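Local coordinates for protein GCN5-related N-acetyltransferase (Exiguobacterium sibiricum 255-15, PDB 3GY9) that binds coenzyme A and probably transfers an acyl group from it to a still unidentified acceptor, as related GNAT-fold enzymes do, at residues L112-E117 with I136-D141; D47-F52 with G66-S71; D3-R8 with V53-T58. All coordinates share one frame; numbering follows the deposited sequence. Where two conformers were deposited one is given.

Interaction 1: residues L112-E117 with I136-D141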
# COMPACT_ATOMS: atom_id res chain seq x y z
N LEU A 112 12.14 0.32 -2.93
CA LEU A 112 10.83 0.76 -2.43
C LEU A 112 10.97 1.29 -1.02
O LEU A 112 11.69 0.72 -0.20
CB LEU A 112 9.81 -0.37 -2.42
CG LEU A 112 9.53 -0.99 -3.79
CD1 LEU A 112 8.57 -2.15 -3.63
CD2 LEU A 112 8.95 0.04 -4.77
N VAL A 113 10.28 2.40 -0.76
CA VAL A 113 10.31 3.04 0.54
C VAL A 113 8.90 3.33 1.02
O VAL A 113 7.97 3.36 0.24
CB VAL A 113 11.12 4.35 0.50
CG1 VAL A 113 12.53 4.08 -0.02
CG2 VAL A 113 10.44 5.44 -0.32
N LEU A 114 8.77 3.55 2.32
CA LEU A 114 7.46 3.88 2.90
C LEU A 114 7.66 4.55 4.25
O LEU A 114 8.74 4.48 4.84
CB LEU A 114 6.57 2.64 3.02
CG LEU A 114 7.09 1.50 3.92
CD1 LEU A 114 6.62 1.64 5.36
CD2 LEU A 114 6.69 0.14 3.36
N TYR A 115 6.58 5.17 4.71
CA TYR A 115 6.54 5.79 6.03
C TYR A 115 5.44 5.14 6.85
O TYR A 115 4.27 5.31 6.54
CB TYR A 115 6.31 7.29 5.91
CG TYR A 115 6.42 8.02 7.22
CD1 TYR A 115 5.32 8.13 8.06
CD2 TYR A 115 7.62 8.58 7.62
CE1 TYR A 115 5.42 8.79 9.28
CE2 TYR A 115 7.72 9.25 8.84
CZ TYR A 115 6.62 9.34 9.66
OH TYR A 115 6.71 10.00 10.86
N SER A 116 5.82 4.39 7.89
CA SER A 116 4.85 3.80 8.80
C SER A 116 5.34 3.94 10.22
O SER A 116 6.35 3.34 10.59
CB SER A 116 4.65 2.33 8.50
OG SER A 116 3.67 1.78 9.38
N GLU A 117 4.62 4.72 11.02
CA GLU A 117 4.96 4.88 12.43
C GLU A 117 4.44 3.74 13.29
O GLU A 117 4.93 3.52 14.39
CB GLU A 117 4.40 6.20 12.97
CG GLU A 117 5.16 7.41 12.47
CD GLU A 117 4.45 8.73 12.73
OE1 GLU A 117 3.20 8.75 12.80
OE2 GLU A 117 5.16 9.75 12.85
N ILE A 136 10.86 8.86 5.50
CA ILE A 136 10.69 7.41 5.35
C ILE A 136 11.12 6.68 6.61
O ILE A 136 11.99 7.11 7.36
CB ILE A 136 11.44 6.81 4.13
CG1 ILE A 136 12.96 6.97 4.25
CG2 ILE A 136 10.95 7.44 2.83
CD1 ILE A 136 13.74 6.09 3.29
N THR A 137 10.44 5.56 6.86
CA THR A 137 10.75 4.70 7.99
C THR A 137 11.30 3.34 7.53
O THR A 137 12.05 2.70 8.28
CB THR A 137 9.52 4.42 8.88
OG1 THR A 137 8.48 3.80 8.11
CG2 THR A 137 9.00 5.70 9.54
N HIS A 138 10.97 2.91 6.32
CA HIS A 138 11.34 1.56 5.86
C HIS A 138 11.76 1.57 4.40
O HIS A 138 11.20 2.32 3.60
CB HIS A 138 10.19 0.58 6.04
CG HIS A 138 9.88 0.28 7.47
ND1 HIS A 138 9.06 1.07 8.24
CD2 HIS A 138 10.31 -0.73 8.28
CE1 HIS A 138 8.97 0.56 9.46
NE2 HIS A 138 9.73 -0.52 9.51
N THR A 139 12.74 0.74 4.07
CA THR A 139 13.29 0.68 2.72
C THR A 139 13.61 -0.77 2.33
O THR A 139 13.90 -1.61 3.18
CB THR A 139 14.56 1.57 2.60
OG1 THR A 139 14.97 1.66 1.23
CG2 THR A 139 15.71 1.02 3.45
N LEU A 140 13.60 -1.05 1.03
CA LEU A 140 13.95 -2.38 0.54
C LEU A 140 14.51 -2.27 -0.87
O LEU A 140 13.84 -1.71 -1.74
CB LEU A 140 12.72 -3.29 0.54
CG LEU A 140 12.88 -4.70 -0.03
CD1 LEU A 140 13.88 -5.49 0.79
CD2 LEU A 140 11.52 -5.41 -0.08
N ASP A 141 15.69 -2.83 -1.10
CA ASP A 141 16.30 -2.85 -2.43
C ASP A 141 15.82 -4.06 -3.23
O ASP A 141 15.61 -5.13 -2.67
CB ASP A 141 17.83 -2.93 -2.33
CG ASP A 141 18.45 -1.65 -1.81
OD1 ASP A 141 17.85 -0.57 -1.94
OD2 ASP A 141 19.58 -1.76 -1.28
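L114 faces two residues at once, T137 and H138, in a classic beta bulge between the antiparallel strands 111-114 and 138-141 of the acetyltransferase sheet. The carbonyl O of L114 accepts hydrogen bonds from both amides, from T137 N at 2.9 Å and from H138 N at 3.1 Å, so the extra residue enters the strand without leaving its N-H unpaired. Past the bulge the pairing is regular, and here the contact is tightly packed. L112, L114, H138 and L140 all turn to the face covered by helices 93-105 and 120-125, where L112 packs on A105, L140 on M102 and L114 on Y123. CG of L114 lies between the backbone N and the carbonyl carbon (chi1 61°), 3.9 Å from H138 CB. The imidazole reaches onward, its NE2 hydrogen-bonded to D120.

The Y115 end opens to solvent, though T137 still binds firmly there. Exposed Y115 receives T137 CG2 over one face of its ring, 4.0 Å from the centroid, a CH-pi contact, while its OH bonds to the carboxylate of nearby E117. Threonine suits this junction because one branch is apolar and the other polar. While the methyl lies over one face of the tyrosine, near its rim, OG1 accepts a hydrogen bond from S116 N at 2.7 Å, nearly straight (172°), and shares a 2.8 Å hydrogen bond with H138 ND1.

Interaction 2: residues D47-F52 with G66-S71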
# COMPACT_ATOMS: atom_id res chain seq x y z
N ASP A 47 1.68 5.12 -15.78
CA ASP A 47 2.79 4.19 -15.69
C ASP A 47 3.53 4.41 -14.38
O ASP A 47 3.73 5.55 -13.96
CB ASP A 47 3.77 4.39 -16.84
CG ASP A 47 3.19 4.00 -18.19
OD1 ASP A 47 2.20 3.24 -18.23
OD2 ASP A 47 3.76 4.45 -19.20
N GLY A 48 3.97 3.32 -13.77
CA GLY A 48 4.79 3.40 -12.57
C GLY A 48 4.02 3.61 -11.29
O GLY A 48 4.60 3.87 -10.25
N GLU A 49 2.71 3.46 -11.36
CA GLU A 49 1.89 3.58 -10.15
C GLU A 49 0.67 2.67 -10.24
O GLU A 49 0.26 2.27 -11.34
CB GLU A 49 1.50 5.04 -9.90
CG GLU A 49 0.92 5.72 -11.10
CD GLU A 49 0.61 7.19 -10.94
OE1 GLU A 49 1.39 7.96 -10.33
OE2 GLU A 49 -0.42 7.59 -11.49
N ALA A 50 0.14 2.31 -9.09
CA ALA A 50 -1.10 1.54 -9.02
C ALA A 50 -1.68 1.67 -7.63
O ALA A 50 -0.95 1.85 -6.64
CB ALA A 50 -0.82 0.09 -9.32
N MSE A 51 -3.00 1.51 -7.54
CA MSE A 51 -3.70 1.44 -6.27
C MSE A 51 -4.50 0.16 -6.29
O MSE A 51 -5.15 -0.16 -7.31
CB MSE A 51 -4.63 2.61 -6.09
CG MSE A 51 -5.41 2.64 -4.79
SE MSE A 51 -4.32 2.50 -3.15
CE MSE A 51 -3.06 3.85 -3.55
N PHE A 52 -4.45 -0.57 -5.18
CA PHE A 52 -5.21 -1.81 -5.04
C PHE A 52 -6.21 -1.74 -3.91
O PHE A 52 -6.03 -1.01 -2.95
CB PHE A 52 -4.26 -2.99 -4.79
CG PHE A 52 -3.27 -3.18 -5.88
CD1 PHE A 52 -3.63 -3.82 -7.05
CD2 PHE A 52 -1.97 -2.72 -5.75
CE1 PHE A 52 -2.72 -3.98 -8.08
CE2 PHE A 52 -1.04 -2.88 -6.79
CZ PHE A 52 -1.42 -3.52 -7.95
N GLY A 66 -1.15 0.91 -2.34
CA GLY A 66 -0.58 0.97 -3.66
C GLY A 66 0.80 1.53 -3.65
O GLY A 66 1.48 1.53 -2.63
N TYR A 67 1.22 2.01 -4.81
CA TYR A 67 2.56 2.56 -4.97
C TYR A 67 2.59 3.59 -6.08
O TYR A 67 1.73 3.61 -6.97
CB TYR A 67 3.58 1.44 -5.26
CG TYR A 67 3.41 0.83 -6.62
CD1 TYR A 67 2.54 -0.25 -6.83
CD2 TYR A 67 4.10 1.34 -7.72
CE1 TYR A 67 2.37 -0.79 -8.10
CE2 TYR A 67 3.92 0.80 -9.00
CZ TYR A 67 3.05 -0.27 -9.18
OH TYR A 67 2.89 -0.78 -10.46
N MSE A 68 3.59 4.46 -6.01
CA MSE A 68 3.87 5.42 -7.05
C MSE A 68 5.31 5.89 -6.93
O MSE A 68 6.05 5.43 -6.07
CB MSE A 68 2.87 6.59 -6.99
CG MSE A 68 2.95 7.41 -5.72
SE MSE A 68 1.76 8.95 -5.73
CE MSE A 68 2.82 10.07 -6.86
N LYS A 69 5.73 6.79 -7.81
CA LYS A 69 7.08 7.27 -7.77
C LYS A 69 7.36 8.05 -6.49
O LYS A 69 6.54 8.86 -6.07
CB LYS A 69 7.34 8.15 -9.00
CG LYS A 69 8.79 8.53 -9.14
CD LYS A 69 9.03 9.46 -10.33
CE LYS A 69 10.45 10.01 -10.30
NZ LYS A 69 10.74 10.78 -9.04
N GLN A 70 8.52 7.81 -5.89
CA GLN A 70 8.99 8.61 -4.76
C GLN A 70 9.58 9.88 -5.31
O GLN A 70 10.50 9.85 -6.10
CB GLN A 70 10.04 7.86 -3.95
CG GLN A 70 10.76 8.70 -2.88
CD GLN A 70 9.83 9.20 -1.80
OE1 GLN A 70 9.05 8.45 -1.24
NE2 GLN A 70 9.92 10.49 -1.50
N SER A 71 9.04 11.02 -4.89
CA SER A 71 9.52 12.30 -5.36
C SER A 71 10.95 12.53 -4.89
O SER A 71 11.31 12.17 -3.77
CB SER A 71 8.63 13.43 -4.86
OG SER A 71 8.59 13.43 -3.44
O HOH W 1 4.10 8.03 -9.99
O HOH W 2 1.48 0.14 -13.33
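The carbonyl O of A50 is gripped by two groups of the neighbouring strand: Y67 N donates a hydrogen bond at 2.8 Å, and G66 CA adds a CA-H...O contact at 3.1 Å. A50 N returns a bond to Y67 O, which makes A50 and Y67 a hydrogen-bonded antiparallel pair. Glycine suits position 66 because a side chain there would run into A50 O and the methyl of selenomethionine M51. The bend of M51 at chi2 (53°) brings its SE to 3.6 Å from G66 N.

On the opposite face Y67 dominates. Its CG sits between the backbone N and carbonyl carbon (chi1 70°), and the ring lies across the facing strand with A50 N 3.8 Å above the plane, over the ring centre. CE1 meets A50 CB at 3.5 Å; the small alanine side chain suits this place, since a bulkier one would be likely to press on the ring. At the tip, OH bonds to E104 of helix 93-105. An alanine in place of Y67 would probably open a gap over the A50 peptide and leave the E104 carboxylate without this hydroxyl partner.

Toward the open end of the strands E49 and selenomethionine M68 lie side by side, CB to CB at 3.6 Å. A water joins E49 OE1, at 2.7 Å, to K69 N, while E49 OE2 accepts from E46 N. Strands 50-55 and 61-69 are the two antiparallel arms of a beta hairpin in the central sheet of the GNAT fold.

Interaction 3: residues D3-R8 with V53-T58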
# COMPACT_ATOMS: atom_id res chain seq x y z
N ASP A 3 -10.92 -15.14 2.80
CA ASP A 3 -10.82 -15.14 1.36
C ASP A 3 -11.08 -13.72 0.86
O ASP A 3 -12.17 -13.17 1.05
CB ASP A 3 -11.82 -16.12 0.73
CG ASP A 3 -11.57 -17.55 1.14
OD1 ASP A 3 -10.46 -17.85 1.65
OD2 ASP A 3 -12.48 -18.38 0.96
N VAL A 4 -10.04 -13.11 0.30
CA VAL A 4 -10.17 -11.83 -0.36
C VAL A 4 -9.62 -11.94 -1.75
O VAL A 4 -8.84 -12.85 -2.06
CB VAL A 4 -9.44 -10.66 0.37
CG1 VAL A 4 -10.00 -10.45 1.75
CG2 VAL A 4 -7.92 -10.89 0.43
N THR A 5 -10.03 -11.00 -2.59
CA THR A 5 -9.44 -10.80 -3.90
C THR A 5 -8.79 -9.41 -3.88
O THR A 5 -9.34 -8.48 -3.31
CB THR A 5 -10.51 -10.89 -4.99
OG1 THR A 5 -11.50 -9.88 -4.77
CG2 THR A 5 -11.18 -12.24 -4.96
N ILE A 6 -7.60 -9.30 -4.45
CA ILE A 6 -6.93 -8.02 -4.53
C ILE A 6 -7.09 -7.53 -5.97
O ILE A 6 -6.66 -8.21 -6.92
CB ILE A 6 -5.42 -8.11 -4.21
CG1 ILE A 6 -5.13 -8.82 -2.88
CG2 ILE A 6 -4.80 -6.71 -4.22
CD1 ILE A 6 -5.58 -8.10 -1.66
N GLU A 7 -7.68 -6.35 -6.13
CA GLU A 7 -8.02 -5.79 -7.43
C GLU A 7 -7.32 -4.45 -7.64
O GLU A 7 -7.19 -3.69 -6.69
CB GLU A 7 -9.54 -5.59 -7.53
CG GLU A 7 -9.95 -4.69 -8.67
CD GLU A 7 -11.42 -4.74 -9.01
OE1 GLU A 7 -11.73 -5.17 -10.14
OE2 GLU A 7 -12.24 -4.35 -8.16
N ARG A 8 -6.91 -4.16 -8.87
CA ARG A 8 -6.43 -2.83 -9.25
C ARG A 8 -7.59 -1.86 -9.38
O ARG A 8 -8.62 -2.18 -9.99
CB ARG A 8 -5.74 -2.93 -10.61
CG ARG A 8 -5.07 -1.69 -11.14
CD ARG A 8 -4.48 -1.98 -12.53
NE ARG A 8 -3.73 -3.22 -12.47
CZ ARG A 8 -2.48 -3.32 -12.02
NH1 ARG A 8 -1.74 -2.23 -11.75
NH2 ARG A 8 -1.94 -4.51 -11.90
N VAL A 53 -7.26 -2.55 -4.04
CA VAL A 53 -8.18 -2.81 -2.94
C VAL A 53 -8.32 -4.30 -2.72
O VAL A 53 -8.23 -5.08 -3.69
CB VAL A 53 -9.61 -2.23 -3.18
CG1 VAL A 53 -9.60 -0.74 -2.97
CG2 VAL A 53 -10.15 -2.62 -4.54
N ALA A 54 -8.56 -4.67 -1.46
CA ALA A 54 -8.89 -6.05 -1.10
C ALA A 54 -10.40 -6.09 -0.94
O ALA A 54 -10.96 -5.30 -0.18
CB ALA A 54 -8.22 -6.45 0.17
N LEU A 55 -11.04 -6.99 -1.67
CA LEU A 55 -12.47 -7.17 -1.63
C LEU A 55 -12.82 -8.47 -0.95
O LEU A 55 -12.25 -9.53 -1.25
CB LEU A 55 -13.05 -7.19 -3.03
CG LEU A 55 -12.88 -5.91 -3.83
CD1 LEU A 55 -13.49 -6.12 -5.18
CD2 LEU A 55 -13.52 -4.71 -3.16
N SER A 56 -13.81 -8.40 -0.07
CA SER A 56 -14.34 -9.59 0.58
C SER A 56 -15.13 -10.47 -0.40
O SER A 56 -15.39 -10.09 -1.53
CB SER A 56 -15.25 -9.20 1.73
OG SER A 56 -16.54 -8.81 1.25
N THR A 57 -15.57 -11.63 0.08
CA THR A 57 -16.40 -12.53 -0.73
C THR A 57 -17.77 -11.93 -1.04
O THR A 57 -18.49 -12.42 -1.90
CB THR A 57 -16.59 -13.89 -0.05
OG1 THR A 57 -17.14 -13.70 1.26
CG2 THR A 57 -15.26 -14.63 0.04
N THR A 58 -18.13 -10.87 -0.31
CA THR A 58 -19.38 -10.15 -0.55
C THR A 58 -19.13 -8.76 -1.15
O THR A 58 -20.00 -7.89 -1.07
CB THR A 58 -20.21 -10.04 0.73
OG1 THR A 58 -19.42 -9.40 1.74
CG2 THR A 58 -20.64 -11.39 1.20
O HOH W 3 -14.18 -12.34 2.51
O HOH W 4 -13.77 -11.09 -3.60
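I6 meets A54 as a non-hydrogen-bonded antiparallel pair, flanked by the hydrogen-bonded pairs T5 with L55 and E7 with V53. The isoleucine can be followed outward. Its CB stands 4.2 Å from V53 O. CG2, anti to the backbone N, passes the same oxygen at 3.8 Å and also packs on F52. CG1 lies anti to the carbonyl carbon, and the turn at chi2 (-67°) brings CD1 to A54 CB at 3.6 Å. Beyond this pair, L97 and K100 of helix 93-105 cover the isoleucine and I93 covers the alanine. A methyl is all that A54 offers, and the tip of I6 can therefore come up against it.

The backbones are joined by four bonds. L55 N donates to T5 O at 2.8 Å, and E7 N donates to V53 O at 2.8 Å; each pair also returns a bond the other way. The short strand axes stand 140° apart, well short of straight antiparallel, as expected of a strongly twisted sheet.

Across the opposite face T5 OG1 lies 3.6 Å from L55 CB. The hydroxyl also binds a water that donates to S56 O, a role that suits threonine at an exposed edge. Where the chains part, a second water takes over: it donates to D3 O at 2.6 Å and accepts from T57 N at 2.9 Å. S56 OG accepts a hydrogen bond from T58 N in an ST turn, which starts the chain back toward strand 61-69. The chemistry thus divides along the strands: direct amide bonds and an apolar, helix-covered face hold the middle, whereas water mediates the polar pairing at the exposed end.

All three interactions lie in one seven-stranded sheet. Interactions 2 and 3 share strand 50-55 and touch directly, with F52 CB 3.6 Å from E7 O and A50 CB 3.5 Å from R8 NH1. E104 also ties them: one carboxylate oxygen binds Y67 OH, the other forms a salt bridge with R8. Interactions 1 and 2, with centres 14 Å apart, meet where V113 CG2 packs 3.4 Å from Q70 OE1; interactions 1 and 3, about 25 Å apart between centres, lie on opposite sides of the chain's centre. By nearest atoms, coenzyme A is about 6 Å from the side chain of S116, about 9 Å from that of A54 and about 12 Å from G66.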